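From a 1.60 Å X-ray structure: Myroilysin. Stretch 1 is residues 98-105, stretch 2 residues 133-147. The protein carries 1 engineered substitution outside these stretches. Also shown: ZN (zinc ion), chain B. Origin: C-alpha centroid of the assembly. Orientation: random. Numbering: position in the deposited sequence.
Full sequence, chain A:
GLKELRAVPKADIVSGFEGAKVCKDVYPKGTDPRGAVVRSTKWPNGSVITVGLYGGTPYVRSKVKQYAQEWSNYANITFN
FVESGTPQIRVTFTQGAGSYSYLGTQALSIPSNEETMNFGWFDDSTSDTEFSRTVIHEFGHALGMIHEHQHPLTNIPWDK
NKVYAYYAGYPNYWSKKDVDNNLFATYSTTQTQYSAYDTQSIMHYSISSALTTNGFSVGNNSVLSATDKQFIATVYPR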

# COMPACT_ATOMS: atom_id res chain seq x y z
N GLY A 98 -1.00 -9.35 -2.18
CA GLY A 98 -0.16 -8.22 -1.83
C GLY A 98 -0.91 -7.16 -1.09
O GLY A 98 -2.06 -7.29 -0.82
N SER A 99 -0.23 -6.12 -0.66
CA SER A 99 -0.92 -4.99 -0.03
C SER A 99 -0.70 -3.83 -0.93
O SER A 99 0.34 -3.72 -1.62
CB SER A 99 -0.33 -4.69 1.38
OG SER A 99 -0.53 -5.73 2.32
N TYR A 100 -1.67 -2.91 -0.95
CA TYR A 100 -1.69 -1.82 -1.92
C TYR A 100 -2.74 -0.82 -1.60
O TYR A 100 -3.73 -1.17 -0.92
CB TYR A 100 -1.95 -2.40 -3.38
CG TYR A 100 -3.09 -3.35 -3.65
CD1 TYR A 100 -4.40 -2.90 -3.85
CD2 TYR A 100 -2.89 -4.71 -3.58
CE1 TYR A 100 -5.41 -3.77 -4.06
CE2 TYR A 100 -3.90 -5.61 -3.81
CZ TYR A 100 -5.16 -5.16 -4.01
OH TYR A 100 -6.25 -5.99 -4.23
N SER A 101 -2.60 0.35 -2.22
CA SER A 101 -3.67 1.39 -2.24
C SER A 101 -3.48 2.25 -3.48
O SER A 101 -2.34 2.58 -3.86
CB SER A 101 -3.60 2.31 -1.01
OG SER A 101 -4.59 3.31 -1.03
N TYR A 102 -4.60 2.66 -4.06
CA TYR A 102 -4.54 3.74 -5.02
C TYR A 102 -4.03 4.98 -4.35
O TYR A 102 -4.12 5.15 -3.14
CB TYR A 102 -5.89 3.92 -5.75
CG TYR A 102 -6.30 2.68 -6.50
CD1 TYR A 102 -5.73 2.40 -7.76
CD2 TYR A 102 -7.19 1.74 -5.96
CE1 TYR A 102 -6.03 1.25 -8.41
CE2 TYR A 102 -7.45 0.55 -6.60
CZ TYR A 102 -6.93 0.35 -7.87
OH TYR A 102 -7.21 -0.79 -8.56
N LEU A 103 -3.50 5.89 -5.14
CA LEU A 103 -2.95 7.10 -4.59
C LEU A 103 -3.90 8.26 -4.38
O LEU A 103 -4.41 8.79 -5.30
CB LEU A 103 -1.87 7.63 -5.51
CG LEU A 103 -0.70 6.69 -5.71
CD1 LEU A 103 0.37 7.33 -6.58
CD2 LEU A 103 -0.06 6.33 -4.39
N GLY A 104 -4.06 8.66 -3.13
CA GLY A 104 -4.82 9.86 -2.88
C GLY A 104 -6.25 9.78 -3.42
O GLY A 104 -6.91 8.75 -3.35
N THR A 105 -6.68 10.91 -4.01
CA THR A 105 -7.99 10.98 -4.56
C THR A 105 -8.23 10.04 -5.77
O THR A 105 -9.40 9.93 -6.19
CB THR A 105 -8.34 12.41 -4.96
OG1 THR A 105 -7.39 12.86 -5.90
CG2 THR A 105 -8.48 13.34 -3.85
N ARG A 133 3.63 -0.76 10.58
CA ARG A 133 4.34 -0.53 9.35
C ARG A 133 3.44 -0.54 8.11
O ARG A 133 3.46 0.37 7.29
CB ARG A 133 5.44 -1.60 9.18
CG ARG A 133 6.30 -1.48 7.91
CD ARG A 133 7.31 -2.62 7.79
NE ARG A 133 6.71 -3.85 7.38
CZ ARG A 133 6.69 -4.34 6.14
NH1 ARG A 133 7.24 -3.71 5.15
NH2 ARG A 133 6.09 -5.46 5.92
N THR A 134 2.68 -1.59 8.00
CA THR A 134 1.96 -1.82 6.71
C THR A 134 0.67 -0.92 6.65
O THR A 134 0.35 -0.33 5.58
CB THR A 134 1.70 -3.29 6.52
OG1 THR A 134 2.96 -3.93 6.25
CG2 THR A 134 0.71 -3.56 5.34
N VAL A 135 -0.00 -0.73 7.80
CA VAL A 135 -1.21 0.09 7.79
C VAL A 135 -0.81 1.55 7.54
O VAL A 135 -1.36 2.23 6.65
CB VAL A 135 -2.05 -0.02 9.06
CG1 VAL A 135 -3.18 0.96 9.04
CG2 VAL A 135 -2.55 -1.45 9.16
N ILE A 136 0.12 2.09 8.32
CA ILE A 136 0.51 3.48 8.13
C ILE A 136 1.03 3.66 6.70
O ILE A 136 0.67 4.63 6.08
CB ILE A 136 1.56 3.94 9.18
CG1 ILE A 136 0.95 3.76 10.57
CG2 ILE A 136 2.00 5.37 8.96
CD1 ILE A 136 1.76 4.32 11.69
N HIS A 137 1.82 2.74 6.21
CA HIS A 137 2.30 2.84 4.84
C HIS A 137 1.19 2.94 3.75
O HIS A 137 1.19 3.82 2.93
CB HIS A 137 3.20 1.66 4.59
CG HIS A 137 3.86 1.64 3.27
ND1 HIS A 137 5.13 2.09 3.12
CD2 HIS A 137 3.48 1.16 2.07
CE1 HIS A 137 5.51 1.94 1.89
NE2 HIS A 137 4.55 1.33 1.25
N GLU A 138 0.26 2.02 3.81
CA GLU A 138 -0.82 2.04 2.83
C GLU A 138 -1.67 3.23 2.95
O GLU A 138 -2.10 3.79 1.92
CB GLU A 138 -1.67 0.73 2.88
CG GLU A 138 -0.94 -0.57 2.46
CD GLU A 138 -0.14 -0.51 1.15
OE1 GLU A 138 -0.44 0.29 0.26
OE2 GLU A 138 0.83 -1.37 1.05
N PHE A 139 -1.93 3.69 4.21
CA PHE A 139 -2.65 4.97 4.37
C PHE A 139 -1.89 6.19 3.91
O PHE A 139 -2.49 7.22 3.47
CB PHE A 139 -3.29 5.06 5.78
CG PHE A 139 -4.62 4.35 5.86
CD1 PHE A 139 -4.64 2.97 6.17
CD2 PHE A 139 -5.83 4.92 5.55
CE1 PHE A 139 -5.87 2.24 6.18
CE2 PHE A 139 -7.04 4.20 5.64
CZ PHE A 139 -7.03 2.85 5.94
N GLY A 140 -0.54 6.09 3.89
CA GLY A 140 0.30 7.12 3.28
C GLY A 140 0.00 7.22 1.81
O GLY A 140 -0.22 8.30 1.28
N HIS A 141 -0.03 6.10 1.08
CA HIS A 141 -0.46 6.15 -0.28
C HIS A 141 -1.86 6.66 -0.35
O HIS A 141 -2.13 7.46 -1.31
CB HIS A 141 -0.48 4.72 -0.82
CG HIS A 141 0.84 4.06 -1.02
ND1 HIS A 141 1.90 4.64 -1.65
CD2 HIS A 141 1.24 2.83 -0.73
CE1 HIS A 141 2.94 3.84 -1.65
NE2 HIS A 141 2.49 2.73 -1.19
N ALA A 142 -2.77 6.29 0.56
CA ALA A 142 -4.17 6.80 0.50
C ALA A 142 -4.29 8.35 0.61
O ALA A 142 -5.25 8.97 0.08
CB ALA A 142 -5.10 6.12 1.50
N LEU A 143 -3.27 8.97 1.25
CA LEU A 143 -3.13 10.42 1.32
C LEU A 143 -2.40 11.08 0.20
O LEU A 143 -2.37 12.30 0.11
CB LEU A 143 -2.53 10.80 2.65
CG LEU A 143 -3.26 10.41 3.91
CD1 LEU A 143 -2.41 10.56 5.17
CD2 LEU A 143 -4.51 11.30 4.01
N GLY A 144 -1.80 10.26 -0.63
CA GLY A 144 -1.13 10.67 -1.82
C GLY A 144 0.36 10.51 -1.88
O GLY A 144 1.01 10.93 -2.88
N MET A 145 0.93 9.89 -0.89
CA MET A 145 2.36 9.70 -0.92
C MET A 145 2.79 8.56 -1.82
O MET A 145 2.11 7.61 -1.90
CB MET A 145 2.85 9.45 0.49
CG MET A 145 2.79 10.79 1.26
SD MET A 145 3.58 10.77 2.83
CE MET A 145 5.29 10.95 2.38
N ILE A 146 3.94 8.72 -2.47
CA ILE A 146 4.54 7.69 -3.28
C ILE A 146 5.65 6.98 -2.49
O ILE A 146 6.03 7.41 -1.40
CB ILE A 146 5.00 8.30 -4.62
CG1 ILE A 146 6.16 9.25 -4.36
CG2 ILE A 146 3.79 8.86 -5.36
CD1 ILE A 146 6.85 9.76 -5.64
N HIS A 147 6.19 5.90 -3.07
CA HIS A 147 7.30 5.29 -2.50
C HIS A 147 8.57 6.14 -2.43
O HIS A 147 8.97 6.80 -3.39
CB HIS A 147 7.66 4.03 -3.28
CG HIS A 147 6.73 2.88 -2.99
ND1 HIS A 147 6.19 2.10 -3.99
CD2 HIS A 147 6.12 2.47 -1.84
CE1 HIS A 147 5.36 1.22 -3.47
NE2 HIS A 147 5.39 1.38 -2.18
ZN ZN B . 3.79 1.08 -0.92

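A carbonyl group near the end of a helix can accept a second donor besides the one from its own chain segment, and a neighbouring segment can exploit it. Myroilysin gives a compact example, in which residues 98-105 run alongside a zinc-binding helix and bury 451 Å² with it, both sides summed.

Contact begins modestly at T134, whose CG2 lies 3.9 Å from S99 OG. One turn later, H137 commits its NE2 to the zinc, 2.3 Å away, and leaves the neighbouring segment untouched. E138 does reach it: CB points sideways, but the m, m side chain brings the carboxylate against the backbone, with OE1 3.2 Å from Y100 C and 3.3 Å from S101 N. The latter approach has too poor an angle for a hydrogen bond, so this is close packing. Both buried serines point CB toward the helix, S99 CB 3.5 Å from E138 OE2 and S101 CB 4.0 Å from E138 OE1.

H141 supplies the acceptor of the one hydrogen bond between the stretches. Its NE2 binds zinc at 2.1 Å, while its ND1 donates to M145 O at 3.0 Å, fixing the ring from both nitrogens. H141 O accepts both G144 N and, across the stretches, G104 N, each at 2.9 Å, and also a CA-H...O contact from L103 CA at 3.4 Å. The A142 side chain is a methyl, with CB 3.8 Å from S101 OG; that hydroxyl is itself turned to Y102 O, 2.8 Å away. A142 O takes a CA-H...O contact from G104 CA at 3.1 Å.

At G144 the helix closes in a Schellman motif. Its positive phi suits glycine, and G104 is glycine too, the CA atoms lying only 3.9 Å apart; a CB on G104 would crowd G144 CA. Beyond, L103 CD2 packs 3.5 Å from M145 O and L103 CD1 meets I146 CG2 at 3.9 Å, before H147 NE2 joins the zinc at 2.1 Å.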